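Local coordinates for conserved hypothetical protein (Bacteroides thetaiotaomicron, PDB 2F06) that is of unknown function but carries a pair of ACT domains, binds histidine in the crystal, and is probably a regulatory amino-acid-sensing protein related to acetohydroxyacid synthase small subunits, at residues Glu101-Phe106 and Ala112-Arg117; Asp73-Ser78 and Lys123-Leu128; Ser35-Ala40 and Gly46-Ile51. All coordinates share one frame; numbering follows the deposited sequence. Where two conformers were deposited one is given.

Contact 1 (Glu101-Phe106 and Ala112-Arg117); sequences EYMYSF and ANVVIR. With HIS (histidine), chain C.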
loop_
_atom_site.group_PDB
_atom_site.type_symbol
_atom_site.label_atom_id
_atom_site.label_comp_id
_atom_site.label_asym_id
_atom_site.label_seq_id
_atom_site.Cartn_x
_atom_site.Cartn_y
_atom_site.Cartn_z
ATOM N N GLU A 101 -5.739 6.693 10.597
ATOM C CA GLU A 101 -5.565 5.667 9.554
ATOM C C GLU A 101 -4.457 6.096 8.591
ATOM O O GLU A 101 -3.559 5.297 8.317
ATOM C CB GLU A 101 -6.854 5.254 8.833
ATOM C CG GLU A 101 -7.662 4.149 9.569
ATOM C CD GLU A 101 -6.827 2.915 10.014
ATOM O OE1 GLU A 101 -6.074 2.320 9.187
ATOM O OE2 GLU A 101 -6.940 2.530 11.206
ATOM N N TYR A 102 -4.489 7.347 8.150
ATOM C CA TYR A 102 -3.354 8.034 7.491
ATOM C C TYR A 102 -3.487 9.537 7.671
ATOM O O TYR A 102 -4.550 10.075 8.103
ATOM C CB TYR A 102 -3.225 7.714 5.980
ATOM C CG TYR A 102 -4.509 7.970 5.207
ATOM C CD1 TYR A 102 -5.510 6.960 5.077
ATOM C CD2 TYR A 102 -4.743 9.220 4.614
ATOM C CE1 TYR A 102 -6.725 7.223 4.312
ATOM C CE2 TYR A 102 -5.868 9.466 3.901
ATOM C CZ TYR A 102 -6.869 8.490 3.757
ATOM O OH TYR A 102 -7.992 8.883 3.045
HETATM N N MSE A 103 -2.393 10.211 7.326
HETATM C CA MSE A 103 -2.315 11.682 7.349
HETATM C C MSE A 103 -1.234 12.073 6.395
HETATM O O MSE A 103 -0.418 11.229 6.056
HETATM C CB MSE A 103 -1.982 12.196 8.776
HETATM C CG MSE A 103 -0.487 12.237 9.135
HETATM SE SE MSE A 103 -0.397 12.761 11.023
HETATM C CE MSE A 103 1.359 11.977 11.587
ATOM N N TYR A 104 -1.243 13.327 5.948
ATOM C CA TYR A 104 -0.160 13.891 5.203
ATOM C C TYR A 104 -0.100 15.351 5.592
ATOM O O TYR A 104 -1.146 15.953 5.979
ATOM C CB TYR A 104 -0.326 13.676 3.648
ATOM C CG TYR A 104 -1.710 13.878 3.038
ATOM C CD1 TYR A 104 -2.715 12.885 3.173
ATOM C CD2 TYR A 104 -2.013 15.005 2.257
ATOM C CE1 TYR A 104 -3.979 13.047 2.552
ATOM C CE2 TYR A 104 -3.320 15.197 1.682
ATOM C CZ TYR A 104 -4.273 14.197 1.816
ATOM O OH TYR A 104 -5.523 14.314 1.243
ATOM N N SER A 105 1.102 15.946 5.533
ATOM C CA SER A 105 1.272 17.287 6.000
ATOM C C SER A 105 2.585 17.934 5.627
ATOM O O SER A 105 3.555 17.229 5.348
ATOM C CB SER A 105 1.150 17.289 7.519
ATOM O OG SER A 105 2.044 16.350 8.055
ATOM N N PHE A 106 2.571 19.269 5.510
ATOM C CA PHE A 106 3.777 20.057 5.180
ATOM C C PHE A 106 3.799 21.217 6.172
ATOM O O PHE A 106 2.738 21.726 6.562
ATOM C CB PHE A 106 3.771 20.664 3.755
ATOM C CG PHE A 106 4.599 19.912 2.722
ATOM C CD1 PHE A 106 4.123 18.723 2.132
ATOM C CD2 PHE A 106 5.842 20.406 2.318
ATOM C CE1 PHE A 106 4.892 18.025 1.167
ATOM C CE2 PHE A 106 6.624 19.738 1.388
ATOM C CZ PHE A 106 6.138 18.532 0.784
ATOM N N ALA A 112 1.845 24.470 10.351
ATOM C CA ALA A 112 1.911 23.281 9.542
ATOM C C ALA A 112 0.480 22.877 9.323
ATOM O O ALA A 112 -0.334 23.023 10.205
ATOM C CB ALA A 112 2.664 22.205 10.279
ATOM N N ASN A 113 0.165 22.434 8.119
ATOM C CA ASN A 113 -1.171 22.010 7.747
ATOM C C ASN A 113 -1.184 20.494 7.718
ATOM O O ASN A 113 -0.280 19.883 7.169
ATOM C CB ASN A 113 -1.503 22.601 6.357
ATOM C CG ASN A 113 -1.694 24.104 6.423
ATOM O OD1 ASN A 113 -0.973 24.881 5.769
ATOM N ND2 ASN A 113 -2.603 24.535 7.260
ATOM N N VAL A 114 -2.187 19.891 8.321
ATOM C CA VAL A 114 -2.227 18.442 8.411
ATOM C C VAL A 114 -3.591 17.981 7.971
ATOM O O VAL A 114 -4.587 18.483 8.463
ATOM C CB VAL A 114 -1.959 17.901 9.882
ATOM C CG1 VAL A 114 -1.699 16.374 9.839
ATOM C CG2 VAL A 114 -0.781 18.672 10.536
ATOM N N VAL A 115 -3.612 17.048 7.025
ATOM C CA VAL A 115 -4.815 16.313 6.651
ATOM C C VAL A 115 -4.845 14.939 7.300
ATOM O O VAL A 115 -3.912 14.122 7.159
ATOM C CB VAL A 115 -4.883 16.155 5.127
ATOM C CG1 VAL A 115 -5.995 15.149 4.711
ATOM C CG2 VAL A 115 -5.058 17.515 4.468
ATOM N N ILE A 116 -5.944 14.689 7.995
ATOM C CA ILE A 116 -6.132 13.474 8.740
ATOM C C ILE A 116 -7.300 12.665 8.312
ATOM O O ILE A 116 -8.417 13.189 8.230
ATOM C CB ILE A 116 -6.509 13.806 10.210
ATOM C CG1 ILE A 116 -5.474 14.716 10.828
ATOM C CG2 ILE A 116 -6.521 12.540 11.034
ATOM C CD1 ILE A 116 -4.175 14.001 11.074
ATOM N N ARG A 117 -7.089 11.365 8.171
ATOM C CA ARG A 117 -8.207 10.379 8.081
ATOM C C ARG A 117 -8.178 9.556 9.391
ATOM O O ARG A 117 -7.352 8.639 9.504
ATOM C CB ARG A 117 -8.001 9.451 6.916
ATOM C CG ARG A 117 -8.980 8.315 6.801
ATOM C CD ARG A 117 -10.404 8.832 6.860
ATOM N NE ARG A 117 -11.405 7.743 6.818
ATOM C CZ ARG A 117 -12.731 7.919 6.691
ATOM N NH1 ARG A 117 -13.263 9.141 6.618
ATOM N NH2 ARG A 117 -13.534 6.860 6.654
HETATM N N HIS C . 7.003 21.050 12.436
HETATM C CA HIS C . 5.975 20.539 13.412
HETATM C C HIS C . 6.316 19.326 14.229
HETATM O O HIS C . 7.452 18.875 14.354
HETATM C CB HIS C . 4.594 20.322 12.770
HETATM C CG HIS C . 4.560 19.383 11.576
HETATM N ND1 HIS C . 5.040 19.734 10.321
HETATM C CD2 HIS C . 3.962 18.173 11.416
HETATM C CE1 HIS C . 4.797 18.750 9.464
HETATM N NE2 HIS C . 4.134 17.794 10.106
HETATM O OXT HIS C . 5.391 18.726 14.794
HETATM O O HOH W 1 1.802 23.171 4.593
#
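With chi1 at 54° in Tyr-102 and 42° in Tyr-104, each ring is swung between its own backbone N and carbonyl carbon and is thereby laid over the partner strand. Tyr-102 receives Arg-117 on one face: CB sits over the ring centre, 3.6 Å from the centroid, in a CH-pi contact, while CG lies over the CE1 side. Arg-117 bends at chi2 and carries its guanidinium past the ring to the carbonyl of Asp-73. Two residues on, Tyr-104 and Val-115 point the same way; Val-115 CB lies over the centre of one face of the Tyr-104 ring, a CH-pi contact, with CG1 3.5 Å from CZ. On the other sheet face the selenium of Met-103 meets Val-114 CG1 at 4.0 Å. Ser-105 also points there, and with Ala-112 it borders the bound histidine, whose ring atom ND1 is 3.4 Å from Ala-112 CB.

The strands are antiparallel, with Arg-117 N bonded to Tyr-102 O at 2.8 Å. At one end Glu-101 and Tyr-102 share the carbonyl of Arg-117, a classic beta bulge; the Tyr-102 bond is weak. The hairpin is held on one flank by strand 69-80, and Met-103 packs on helix 85-95. Both tyrosine hydroxyls reach Gln-8, Tyr-102 OH also bonding Asp-44 of a third subunit, and strand 100-108 continues the sheet into a second subunit.

Contact 2 (Asp73-Ser78 and Lys123-Leu128); sequences DVVGIS and KCIEVL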
loop_
_atom_site.group_PDB
_atom_site.type_symbol
_atom_site.label_atom_id
_atom_site.label_comp_id
_atom_site.label_asym_id
_atom_site.label_seq_id
_atom_site.Cartn_x
_atom_site.Cartn_y
_atom_site.Cartn_z
ATOM N N ASP A 73 -13.956 11.340 3.518
ATOM C CA ASP A 73 -14.017 12.429 4.507
ATOM C C ASP A 73 -12.651 12.409 5.159
ATOM O O ASP A 73 -12.152 11.352 5.505
ATOM C CB ASP A 73 -15.057 12.193 5.615
ATOM C CG ASP A 73 -16.484 12.006 5.105
ATOM O OD1 ASP A 73 -16.843 12.611 4.066
ATOM O OD2 ASP A 73 -17.254 11.205 5.770
ATOM N N VAL A 74 -12.055 13.578 5.292
ATOM C CA VAL A 74 -10.861 13.839 6.086
ATOM C C VAL A 74 -11.088 15.204 6.806
ATOM O O VAL A 74 -12.077 15.941 6.534
ATOM C CB VAL A 74 -9.613 13.996 5.147
ATOM C CG1 VAL A 74 -9.343 12.651 4.407
ATOM C CG2 VAL A 74 -9.831 15.160 4.134
ATOM N N VAL A 75 -10.180 15.519 7.727
ATOM C CA VAL A 75 -10.244 16.798 8.506
ATOM C C VAL A 75 -8.841 17.415 8.440
ATOM O O VAL A 75 -7.814 16.697 8.465
ATOM C CB VAL A 75 -10.837 16.549 9.959
ATOM C CG1 VAL A 75 -9.978 15.592 10.785
ATOM C CG2 VAL A 75 -11.037 17.843 10.769
ATOM N N GLY A 76 -8.795 18.730 8.235
ATOM C CA GLY A 76 -7.560 19.495 8.200
ATOM C C GLY A 76 -7.343 20.194 9.526
ATOM O O GLY A 76 -8.288 20.658 10.125
ATOM N N ILE A 77 -6.102 20.219 10.022
ATOM C CA ILE A 77 -5.751 20.966 11.215
ATOM C C ILE A 77 -4.484 21.769 10.935
ATOM O O ILE A 77 -3.729 21.476 9.986
ATOM C CB ILE A 77 -5.497 20.093 12.489
ATOM C CG1 ILE A 77 -4.333 19.173 12.301
ATOM C CG2 ILE A 77 -6.691 19.240 12.896
ATOM C CD1 ILE A 77 -3.552 19.058 13.557
ATOM N N SER A 78 -4.275 22.776 11.763
ATOM C CA SER A 78 -3.096 23.582 11.703
ATOM C C SER A 78 -2.464 23.540 13.085
ATOM O O SER A 78 -3.175 23.571 14.109
ATOM C CB SER A 78 -3.508 25.028 11.367
ATOM O OG SER A 78 -2.380 25.873 11.348
ATOM N N LYS A 123 -15.680 11.450 16.779
ATOM C CA LYS A 123 -14.851 11.539 17.987
ATOM C C LYS A 123 -13.577 12.378 17.825
ATOM O O LYS A 123 -13.149 13.068 18.766
ATOM C CB LYS A 123 -14.503 10.156 18.563
ATOM C CG LYS A 123 -14.432 10.178 20.045
ATOM C CD LYS A 123 -15.857 10.037 20.728
ATOM C CE LYS A 123 -17.003 10.942 20.117
ATOM N NZ LYS A 123 -18.362 10.790 20.777
ATOM N N CYS A 124 -12.960 12.280 16.646
ATOM C CA CYS A 124 -11.752 13.006 16.368
ATOM C C CYS A 124 -12.037 14.500 16.479
ATOM O O CYS A 124 -11.297 15.238 17.139
ATOM C CB CYS A 124 -11.221 12.622 14.957
ATOM S SG CYS A 124 -9.693 13.527 14.505
ATOM N N ILE A 125 -13.117 14.959 15.835
ATOM C CA ILE A 125 -13.412 16.383 15.816
ATOM C C ILE A 125 -13.752 16.881 17.223
ATOM O O ILE A 125 -13.354 17.981 17.598
ATOM C CB ILE A 125 -14.527 16.727 14.841
ATOM C CG1 ILE A 125 -14.021 16.621 13.412
ATOM C CG2 ILE A 125 -15.051 18.149 15.055
ATOM C CD1 ILE A 125 -15.138 16.770 12.393
ATOM N N GLU A 126 -14.430 16.047 17.990
ATOM C CA GLU A 126 -14.800 16.360 19.369
ATOM C C GLU A 126 -13.563 16.674 20.205
ATOM O O GLU A 126 -13.479 17.733 20.807
ATOM C CB GLU A 126 -15.535 15.153 19.948
ATOM C CG GLU A 126 -16.288 15.413 21.205
ATOM C CD GLU A 126 -17.245 14.283 21.508
ATOM O OE1 GLU A 126 -17.862 13.755 20.537
ATOM O OE2 GLU A 126 -17.366 13.922 22.698
ATOM N N VAL A 127 -12.596 15.746 20.207
ATOM C CA VAL A 127 -11.333 15.853 20.986
ATOM C C VAL A 127 -10.562 17.126 20.599
ATOM O O VAL A 127 -10.159 17.911 21.454
ATOM C CB VAL A 127 -10.425 14.536 20.833
ATOM C CG1 VAL A 127 -9.030 14.687 21.455
ATOM C CG2 VAL A 127 -11.136 13.322 21.437
ATOM N N LEU A 128 -10.424 17.348 19.303
ATOM C CA LEU A 128 -9.613 18.446 18.792
ATOM C C LEU A 128 -10.206 19.772 19.231
ATOM O O LEU A 128 -9.459 20.644 19.659
ATOM C CB LEU A 128 -9.517 18.382 17.255
ATOM C CG LEU A 128 -8.906 17.118 16.642
ATOM C CD1 LEU A 128 -8.946 17.202 15.155
ATOM C CD2 LEU A 128 -7.474 16.783 17.110
#
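Val-75 and Leu-128 lose the most surface here, and with Ile-77 they define how helix 121-130 lies against strand 69-80. Val-75 points its side chain at the helix and divides its two methyls between successive helical residues. CG1 approaches Cys-124 SG at 4.3 Å, whereas CG2, placed opposite the backbone N about the CA-CB bond, crosses Ile-125 and meets its CG1 at 4.2 Å. Both are van der Waals contacts at ordinary range, and the contact buries more of Val-75 than of any other residue in it.

Just over one turn beyond Cys-124, Leu-128 lowers CD1 onto Ile-77 CG2, 3.8 Å away, the closest approach between the two segments. The two side chains meet at about a right angle, branch against branch. Ile-77 has chi1 at 63°, which leaves CG2 beside its backbone N, where CD1 reaches it. No hydrogen bond joins strand and helix: the contact is wholly apolar. Val-127 N and Leu-128 N are bonded within the helix, and Val-75 and Ile-77 pair with strand 111-118. Leu-135 of strand 134-136 touches Val-75, Ile-77 and Leu-128, extending the same oily layer.

The segment axes run 10.3 Å apart and nearly parallel, inclined by 15°. A helix laid along one face of an antiparallel sheet, with alternate strand residues turned toward it, is the alpha/beta sandwich layering of the ACT domain.

Contact 3 (Ser35-Ala40 and Gly46-Ile51); sequences SALCIA and GILRGI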
loop_
_atom_site.group_PDB
_atom_site.type_symbol
_atom_site.label_atom_id
_atom_site.label_comp_id
_atom_site.label_asym_id
_atom_site.label_seq_id
_atom_site.Cartn_x
_atom_site.Cartn_y
_atom_site.Cartn_z
ATOM N N SER A 35 -4.432 21.673 -3.526
ATOM C CA SER A 35 -3.956 22.202 -2.231
ATOM C C SER A 35 -2.940 21.327 -1.557
ATOM O O SER A 35 -2.042 21.799 -0.882
ATOM C CB SER A 35 -5.135 22.298 -1.277
ATOM O OG SER A 35 -5.784 23.480 -1.584
ATOM N N ALA A 36 -3.164 20.040 -1.711
ATOM C CA ALA A 36 -2.449 18.997 -0.972
ATOM C C ALA A 36 -2.696 17.699 -1.700
ATOM O O ALA A 36 -3.847 17.367 -2.069
ATOM C CB ALA A 36 -2.953 18.864 0.460
ATOM N N LEU A 37 -1.634 16.951 -1.889
ATOM C CA LEU A 37 -1.808 15.644 -2.406
ATOM C C LEU A 37 -0.729 14.702 -1.887
ATOM O O LEU A 37 0.283 15.134 -1.316
ATOM C CB LEU A 37 -1.866 15.676 -3.922
ATOM C CG LEU A 37 -0.690 16.268 -4.629
ATOM C CD1 LEU A 37 0.565 15.417 -4.261
ATOM C CD2 LEU A 37 -1.027 16.287 -6.138
ATOM N N CYS A 38 -0.939 13.416 -2.107
ATOM C CA CYS A 38 -0.088 12.431 -1.529
ATOM C C CYS A 38 -0.436 11.240 -2.398
ATOM O O CYS A 38 -1.610 10.953 -2.684
ATOM C CB CYS A 38 -0.511 12.234 -0.067
ATOM S SG CYS A 38 0.365 10.995 0.653
ATOM N N ILE A 39 0.563 10.566 -2.907
ATOM C CA ILE A 39 0.244 9.365 -3.632
ATOM C C ILE A 39 0.467 8.175 -2.706
ATOM O O ILE A 39 1.546 8.007 -2.146
ATOM C CB ILE A 39 1.132 9.222 -4.859
ATOM C CG1 ILE A 39 0.817 10.360 -5.797
ATOM C CG2 ILE A 39 0.966 7.839 -5.460
ATOM C CD1 ILE A 39 1.447 10.232 -7.126
ATOM N N ALA A 40 -0.545 7.318 -2.569
ATOM C CA ALA A 40 -0.284 6.022 -1.903
ATOM C C ALA A 40 -0.069 4.959 -2.998
ATOM O O ALA A 40 -1.028 4.536 -3.614
ATOM C CB ALA A 40 -1.447 5.666 -1.039
ATOM N N GLY A 46 -0.776 3.694 -8.652
ATOM C CA GLY A 46 -0.923 4.542 -7.488
ATOM C C GLY A 46 -2.325 4.928 -7.171
ATOM O O GLY A 46 -3.231 4.796 -7.988
ATOM N N ILE A 47 -2.506 5.387 -5.964
ATOM C CA ILE A 47 -3.682 6.130 -5.733
ATOM C C ILE A 47 -3.317 7.570 -5.347
ATOM O O ILE A 47 -2.666 7.802 -4.276
ATOM C CB ILE A 47 -4.588 5.499 -4.661
ATOM C CG1 ILE A 47 -5.552 4.462 -5.304
ATOM C CG2 ILE A 47 -5.554 6.542 -4.165
ATOM C CD1 ILE A 47 -4.940 3.199 -5.852
ATOM N N LEU A 48 -3.771 8.501 -6.182
ATOM C CA LEU A 48 -3.637 9.886 -5.843
ATOM C C LEU A 48 -4.709 10.291 -4.843
ATOM O O LEU A 48 -5.891 10.356 -5.178
ATOM C CB LEU A 48 -3.684 10.785 -7.070
ATOM C CG LEU A 48 -3.482 12.309 -6.889
ATOM C CD1 LEU A 48 -2.078 12.594 -6.301
ATOM C CD2 LEU A 48 -3.607 13.013 -8.268
ATOM N N ARG A 49 -4.261 10.620 -3.653
ATOM C CA ARG A 49 -5.096 11.271 -2.676
ATOM C C ARG A 49 -4.904 12.774 -2.771
ATOM O O ARG A 49 -3.767 13.256 -2.803
ATOM C CB ARG A 49 -4.651 10.812 -1.334
ATOM C CG ARG A 49 -5.131 9.494 -1.032
ATOM C CD ARG A 49 -4.563 9.052 0.397
ATOM N NE ARG A 49 -5.098 7.702 0.622
ATOM C CZ ARG A 49 -4.505 6.785 1.362
ATOM N NH1 ARG A 49 -3.346 7.065 2.032
ATOM N NH2 ARG A 49 -5.108 5.615 1.441
ATOM N N GLY A 50 -5.998 13.513 -2.794
ATOM C CA GLY A 50 -5.946 14.851 -3.306
ATOM C C GLY A 50 -6.924 15.748 -2.575
ATOM O O GLY A 50 -8.097 15.424 -2.454
ATOM N N ILE A 51 -6.410 16.872 -2.097
ATOM C CA ILE A 51 -7.241 18.021 -1.685
ATOM C C ILE A 51 -7.249 19.072 -2.803
ATOM O O ILE A 51 -6.195 19.584 -3.169
ATOM C CB ILE A 51 -6.793 18.625 -0.314
ATOM C CG1 ILE A 51 -6.795 17.530 0.753
ATOM C CG2 ILE A 51 -7.710 19.809 0.055
ATOM C CD1 ILE A 51 -8.149 17.163 1.334
#
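Arg-49 passes its guanidinium beneath the methyl of Ala-40, so that Ala-40 CB stands 3.9 Å above the plane of the group, offset toward its rim near NH1. The side chain runs extended from CG to NE, which carries the charge clear of its own pairing partner, Cys-38. Its further partners lie elsewhere: Glu-41 of a second subunit forms a salt bridge, and the ring of Tyr-102 a cation-pi contact.

On the opposite face of the sheet, Leu-48 CD1 fits between two residues of the other strand, 3.7 Å from Ile-39 CG1 and 3.8 Å from Leu-37 CD2. CG of Leu-48 lies anti to its backbone N (chi1 -177°), and the branch leans across the strand gap. The two strands make a beta hairpin of the ACT fold, antiparallel and paired from Ala-36 with Ile-51 to Ala-40 with Ile-47. At the open end Ser-35 N and Ala-36 N both turn to the carbonyl of Ile-51, a classic beta bulge; the first bond is 2.8 Å, the second weak. Strand 34-41 pairs through Ala-36, Leu-37 and Cys-38 with a strand of the second subunit, and Cys-38 is joined by a disulfide to Cys-38 of that chain.

Overall arrangement
Contact 3 closes first along the chain; contact 1 follows, nested within the longer loop that contact 2 closes. All three reach one antiparallel sheet. Contacts 1 and 2 have centres about 10 Å apart and meet where strand 111-118 of the first pairs with strand 69-80 of the second, through the bond between Val-114 N and Ile-77 O. The centre of contact 3 is about 11 Å from that of contact 1 and about 19 Å from that of contact 2. Tyr-104 bridges the two hairpins, packing on Ala-36, Cys-38 and Ile-51. Both hairpins pair with a second subunit, which also supplies Asn-33 and Leu-34 to the histidine, consistent with ligand sites that depend on assembly.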